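Local coordinates for protein acetyl-CoA acetyltransferase (Bacillus anthracis, PDB 3SS6) that probably catalyses the thiolase reaction, reversibly condensing two acetyl-CoA molecules into acetoacetyl-CoA with release of coenzyme A, at residues Q96-A101 against A275-Y280; A102-L107 against E111-G116. All coordinates share one frame; numbering follows the deposited sequence.

Contact 1: Q96-A101 against A275-Y280; sequences QAIMSA and ARIVGY. With K (potassium ion), chain F.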
loop_
_atom_site.group_PDB
_atom_site.type_symbol
_atom_site.label_atom_id
_atom_site.label_comp_id
_atom_site.label_asym_id
_atom_site.label_seq_id
_atom_site.Cartn_x
_atom_site.Cartn_y
_atom_site.Cartn_z
ATOM N N GLN A 96 -0.712 -9.758 32.606
ATOM C CA GLN A 96 0.638 -10.310 32.711
ATOM C C GLN A 96 1.646 -9.224 33.109
ATOM O O GLN A 96 2.600 -9.486 33.852
ATOM C CB GLN A 96 1.071 -10.971 31.390
ATOM C CG GLN A 96 2.490 -11.533 31.440
ATOM C CD GLN A 96 2.599 -12.678 32.440
ATOM O OE1 GLN A 96 1.796 -13.605 32.418
ATOM N NE2 GLN A 96 3.579 -12.604 33.333
ATOM N N ALA A 97 1.442 -8.007 32.619
ATOM C CA ALA A 97 2.341 -6.908 32.986
ATOM C C ALA A 97 2.339 -6.707 34.497
ATOM O O ALA A 97 3.385 -6.506 35.111
ATOM C CB ALA A 97 1.954 -5.600 32.262
ATOM N N ILE A 98 1.156 -6.761 35.093
ATOM C CA ILE A 98 1.047 -6.623 36.541
ATOM C C ILE A 98 1.719 -7.799 37.246
ATOM O O ILE A 98 2.383 -7.618 38.263
ATOM C CB ILE A 98 -0.425 -6.512 36.963
ATOM C CG1 ILE A 98 -0.996 -5.188 36.440
ATOM C CG2 ILE A 98 -0.563 -6.642 38.488
ATOM C CD1 ILE A 98 -2.523 -5.137 36.433
ATOM N N MET A 99 1.538 -9.008 36.715
ATOM C CA MET A 99 2.162 -10.196 37.299
ATOM C C MET A 99 3.688 -10.142 37.220
ATOM O O MET A 99 4.381 -10.499 38.178
ATOM C CB MET A 99 1.629 -11.470 36.630
ATOM C CG MET A 99 0.145 -11.670 36.915
ATOM S SD MET A 99 -0.691 -12.629 35.636
ATOM C CE MET A 99 0.312 -14.119 35.615
ATOM N N SER A 100 4.194 -9.680 36.083
ATOM C CA SER A 100 5.626 -9.556 35.884
ATOM C C SER A 100 6.209 -8.492 36.818
ATOM O O SER A 100 7.313 -8.664 37.353
ATOM C CB SER A 100 5.932 -9.246 34.420
ATOM O OG SER A 100 5.668 -10.385 33.609
ATOM N N ALA A 101 5.460 -7.415 37.033
ATOM C CA ALA A 101 5.867 -6.401 38.007
ATOM C C ALA A 101 5.928 -7.023 39.399
ATOM O O ALA A 101 6.887 -6.803 40.167
ATOM C CB ALA A 101 4.884 -5.221 38.000
ATOM N N ALA A 275 -4.429 -2.093 47.964
ATOM C CA ALA A 275 -4.617 -3.534 47.867
ATOM C C ALA A 275 -3.287 -4.273 47.876
ATOM O O ALA A 275 -2.239 -3.673 47.647
ATOM C CB ALA A 275 -5.378 -3.866 46.575
ATOM N N ARG A 276 -3.345 -5.579 48.133
ATOM C CA ARG A 276 -2.181 -6.446 47.988
ATOM C C ARG A 276 -2.468 -7.531 46.961
ATOM O O ARG A 276 -3.624 -7.909 46.734
ATOM C CB ARG A 276 -1.793 -7.084 49.328
ATOM C CG ARG A 276 -2.792 -8.134 49.831
ATOM C CD ARG A 276 -2.263 -8.898 51.065
ATOM N NE ARG A 276 -2.119 -8.024 52.230
ATOM C CZ ARG A 276 -0.972 -7.476 52.621
ATOM N NH1 ARG A 276 0.153 -7.711 51.951
ATOM N NH2 ARG A 276 -0.948 -6.695 53.693
ATOM N N ILE A 277 -1.416 -8.022 46.324
ATOM C CA ILE A 277 -1.562 -9.179 45.453
ATOM C C ILE A 277 -1.282 -10.433 46.273
ATOM O O ILE A 277 -0.232 -10.540 46.919
ATOM C CB ILE A 277 -0.614 -9.089 44.241
ATOM C CG1 ILE A 277 -1.061 -7.953 43.319
ATOM C CG2 ILE A 277 -0.631 -10.409 43.465
ATOM C CD1 ILE A 277 -0.068 -7.591 42.209
ATOM N N VAL A 278 -2.221 -11.377 46.287
ATOM C CA VAL A 278 -1.970 -12.620 47.018
ATOM C C VAL A 278 -1.619 -13.822 46.140
ATOM O O VAL A 278 -1.120 -14.821 46.650
ATOM C CB VAL A 278 -3.115 -12.990 47.987
ATOM C CG1 VAL A 278 -3.263 -11.914 49.071
ATOM C CG2 VAL A 278 -4.407 -13.189 47.245
ATOM N N GLY A 279 -1.868 -13.726 44.834
ATOM C CA GLY A 279 -1.523 -14.812 43.927
ATOM C C GLY A 279 -1.924 -14.541 42.493
ATOM O O GLY A 279 -2.645 -13.596 42.211
ATOM N N TYR A 280 -1.428 -15.369 41.581
ATOM C CA TYR A 280 -1.804 -15.281 40.175
ATOM C C TYR A 280 -1.548 -16.619 39.523
ATOM O O TYR A 280 -0.727 -17.406 40.013
ATOM C CB TYR A 280 -1.038 -14.159 39.441
ATOM C CG TYR A 280 0.430 -14.084 39.805
ATOM C CD1 TYR A 280 1.372 -14.883 39.162
ATOM C CD2 TYR A 280 0.872 -13.229 40.808
ATOM C CE1 TYR A 280 2.708 -14.823 39.510
ATOM C CE2 TYR A 280 2.204 -13.162 41.158
ATOM C CZ TYR A 280 3.121 -13.963 40.501
ATOM O OH TYR A 280 4.456 -13.921 40.844
HETATM K K K F . 8.417 -10.987 32.742
#
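Met99 lies against Tyr280 where helix residues 96-101 pass the strand 275-280, and this pair is the tight part of the contact. The Met99 side chain runs past the aromatic one at a slant, its CG 3.7 Å from Tyr280 CB. A bend at its last torsion (chi3 56°) brings the methyl back, putting Met99 CE 3.8 Å from Tyr280 CD1. The sulfur makes an oblique Met-aromatic contact, with Met99 SD 5.3 Å from the centroid of the Tyr280 ring. Met99 CB stands over one face of that ring, offset toward its rim. Tyr280 holds CG between its backbone N and carbonyl carbon (chi1 42°), which swings the ring obliquely past the helix toward Gln106. A second, thinner touch joins the branch methyl Ile98 CG2 to Ile277 CD1 at 3.9 Å. The far side of the strand is looser and partly exposed: Val278 leans on Phe390 and Trp307, and Arg276 forms a salt bridge with Glu263. Val278 and Gly279 both face Phe390 in a classic beta bulge. On the helix face turned from the strand, Ser100 OG binds a potassium ion at 2.9 Å. The same oxygen accepts a nearly straight bond from Gln96 NE2 (3.1 Å, N-H...O 169°) and lies in the amide plane of Gln96. Arg89 holds Gln96 OE1, which fixes the flip of the amide. Tyr85, together with Tyr85 and Ser100 of the second subunit, completes the metal site at the interface. Strand 275-284 pairs with strands 7-19 and 385-393, while Leu258 and Leu260 of strand 252-262 and Val387 of strand 385-393 pack around helix 93-107, as expected for a central helix of the layered thiolase fold.

Contact 2: A102-L107 against E111-G116; sequences AMQIQL and EVVVAG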
loop_
_atom_site.group_PDB
_atom_site.type_symbol
_atom_site.label_atom_id
_atom_site.label_comp_id
_atom_site.label_asym_id
_atom_site.label_seq_id
_atom_site.Cartn_x
_atom_site.Cartn_y
_atom_site.Cartn_z
ATOM N N ALA A 102 4.907 -7.808 39.734
ATOM C CA ALA A 102 4.889 -8.455 41.042
ATOM C C ALA A 102 6.098 -9.378 41.208
ATOM O O ALA A 102 6.725 -9.411 42.278
ATOM C CB ALA A 102 3.586 -9.221 41.243
ATOM N N MET A 103 6.445 -10.112 40.154
ATOM C CA MET A 103 7.606 -10.994 40.227
ATOM C C MET A 103 8.873 -10.212 40.533
ATOM O O MET A 103 9.655 -10.613 41.390
ATOM C CB MET A 103 7.794 -11.797 38.933
ATOM C CG MET A 103 6.661 -12.772 38.656
ATOM S SD MET A 103 7.082 -14.040 37.421
ATOM C CE MET A 103 7.257 -13.055 35.932
ATOM N N GLN A 104 9.088 -9.108 39.822
ATOM C CA GLN A 104 10.274 -8.293 40.068
ATOM C C GLN A 104 10.304 -7.800 41.510
ATOM O O GLN A 104 11.352 -7.789 42.148
ATOM C CB GLN A 104 10.330 -7.093 39.121
ATOM C CG GLN A 104 10.601 -7.475 37.675
ATOM C CD GLN A 104 10.983 -6.281 36.814
ATOM O OE1 GLN A 104 10.888 -5.130 37.246
ATOM N NE2 GLN A 104 11.410 -6.554 35.594
ATOM N N ILE A 105 9.152 -7.387 42.024
ATOM C CA ILE A 105 9.098 -6.870 43.392
ATOM C C ILE A 105 9.302 -7.981 44.412
ATOM O O ILE A 105 10.044 -7.813 45.381
ATOM C CB ILE A 105 7.783 -6.115 43.642
ATOM C CG1 ILE A 105 7.741 -4.869 42.743
ATOM C CG2 ILE A 105 7.628 -5.769 45.141
ATOM C CD1 ILE A 105 6.355 -4.231 42.622
ATOM N N GLN A 106 8.657 -9.125 44.197
ATOM C CA GLN A 106 8.828 -10.235 45.131
ATOM C C GLN A 106 10.299 -10.625 45.262
ATOM O O GLN A 106 10.778 -10.947 46.360
ATOM C CB GLN A 106 8.026 -11.449 44.672
ATOM C CG GLN A 106 6.512 -11.271 44.670
ATOM C CD GLN A 106 5.823 -12.456 43.998
ATOM O OE1 GLN A 106 5.325 -12.359 42.863
ATOM N NE2 GLN A 106 5.825 -13.596 44.686
ATOM N N LEU A 107 11.010 -10.603 44.141
ATOM C CA LEU A 107 12.412 -11.011 44.102
ATOM C C LEU A 107 13.395 -9.932 44.540
ATOM O O LEU A 107 14.576 -10.215 44.751
ATOM C CB LEU A 107 12.768 -11.476 42.688
ATOM C CG LEU A 107 12.193 -12.845 42.327
ATOM C CD1 LEU A 107 12.408 -13.110 40.842
ATOM C CD2 LEU A 107 12.874 -13.925 43.163
ATOM N N GLU A 111 12.008 -2.226 43.369
ATOM C CA GLU A 111 11.277 -1.831 44.567
ATOM C C GLU A 111 9.938 -1.199 44.218
ATOM O O GLU A 111 8.969 -1.358 44.951
ATOM C CB GLU A 111 12.105 -0.870 45.425
ATOM C CG GLU A 111 13.301 -1.541 46.080
ATOM C CD GLU A 111 13.991 -0.649 47.092
ATOM O OE1 GLU A 111 14.023 0.584 46.887
ATOM O OE2 GLU A 111 14.494 -1.186 48.099
ATOM N N VAL A 112 9.908 -0.481 43.098
ATOM C CA VAL A 112 8.707 0.201 42.612
ATOM C C VAL A 112 8.557 -0.086 41.116
ATOM O O VAL A 112 9.488 0.135 40.346
ATOM C CB VAL A 112 8.821 1.737 42.804
ATOM C CG1 VAL A 112 7.597 2.452 42.236
ATOM C CG2 VAL A 112 8.970 2.084 44.280
ATOM N N VAL A 113 7.396 -0.587 40.702
ATOM C CA VAL A 113 7.144 -0.814 39.278
ATOM C C VAL A 113 5.799 -0.215 38.889
ATOM O O VAL A 113 4.826 -0.335 39.638
ATOM C CB VAL A 113 7.117 -2.315 38.945
ATOM C CG1 VAL A 113 6.877 -2.533 37.431
ATOM C CG2 VAL A 113 8.405 -2.978 39.387
ATOM N N VAL A 114 5.754 0.441 37.732
ATOM C CA VAL A 114 4.503 0.948 37.177
ATOM C C VAL A 114 4.112 -0.026 36.064
ATOM O O VAL A 114 4.893 -0.277 35.149
ATOM C CB VAL A 114 4.676 2.362 36.619
ATOM C CG1 VAL A 114 3.389 2.833 35.963
ATOM C CG2 VAL A 114 5.073 3.324 37.746
ATOM N N ALA A 115 2.921 -0.602 36.153
ATOM C CA ALA A 115 2.583 -1.684 35.233
ATOM C C ALA A 115 1.132 -1.628 34.843
ATOM O O ALA A 115 0.277 -1.228 35.628
ATOM C CB ALA A 115 2.895 -3.039 35.860
ATOM N N GLY A 116 0.849 -2.038 33.615
ATOM C CA GLY A 116 -0.524 -2.078 33.153
ATOM C C GLY A 116 -0.535 -2.423 31.682
ATOM O O GLY A 116 0.257 -3.250 31.218
#
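Ile105 and Gln104, neighbours on the last turns of helix 93-107, converge on a single methyl, CG2 of Val113, in the strand that follows. Ile105 CG1 is anti to its carbonyl carbon (chi1 -65°) and the chain continues extended, which carries the CG1-CD1 arm out to the strand, where it meets Val113 at a slant. The arm meets the methyl twice, Ile105 CG1 lying 3.9 Å and Ile105 CD1 4.0 Å from Val113 CG2. Val113 answers with CG1 opposite its own backbone N (chi1 -179°), an orientation that presents CG2 to the helix and leaves CG1 beside Ala101, one turn back. Gln104, one residue earlier, reaches over with an extended chain (chi2 -166°) and crosses Val113 at about a right angle; its carbonyl oxygen OE1 is 3.9 Å from Val113 CG2, a van der Waals touch. At the mouth of the turn the backbones come nearest, with the CA atoms of Ile105 and Glu111 5.6 Å apart, and Ile105 CG1 lies 4.3 Å from Glu111 O. The Glu111 side chain is exposed, and its OE1 makes a long, weak ion pair with Lys265. Asp52 takes the backbone N-H groups of both Glu111 and Val112, anchoring the start of the strand. This tight helix-to-strand return belongs to the beta-alpha-beta unit 83-88, 93-107, 112-120, whose two strands run parallel with strand 53-57 between them. The side-chain contact across the segments is dispersive, and the buried amide of Gln104 obtains its polar partners elsewhere: OE1 from Ser110 in the turn, NE2 from Glu53. Gripped at both ends, that amide has its flip settled and can set its oxygen against an aliphatic methyl, with a partner for both its oxygen and its nitrogen.

Overall arrangement
Contacts 1 and 2 lie on successive turns of helix 93-107, their centres about 8 Å apart, and contact 2 is nested inside the long loop of chain that contact 1 closes. One helix thus meets strand 112-120 of the N-terminal thiolase domain and strand 275-284 of the C-terminal one, both in the same mixed sheet. The two contacts touch directly: Tyr280 OH and Gln106 OE1 form a probable hydrogen bond at 2.7 Å, and Ala97 CB packs against Gly116 O. Both also reach the second subunit, through the potassium site in contact 1 and Met103 and Leu107 in contact 2, so the helix links domain core and subunit interface.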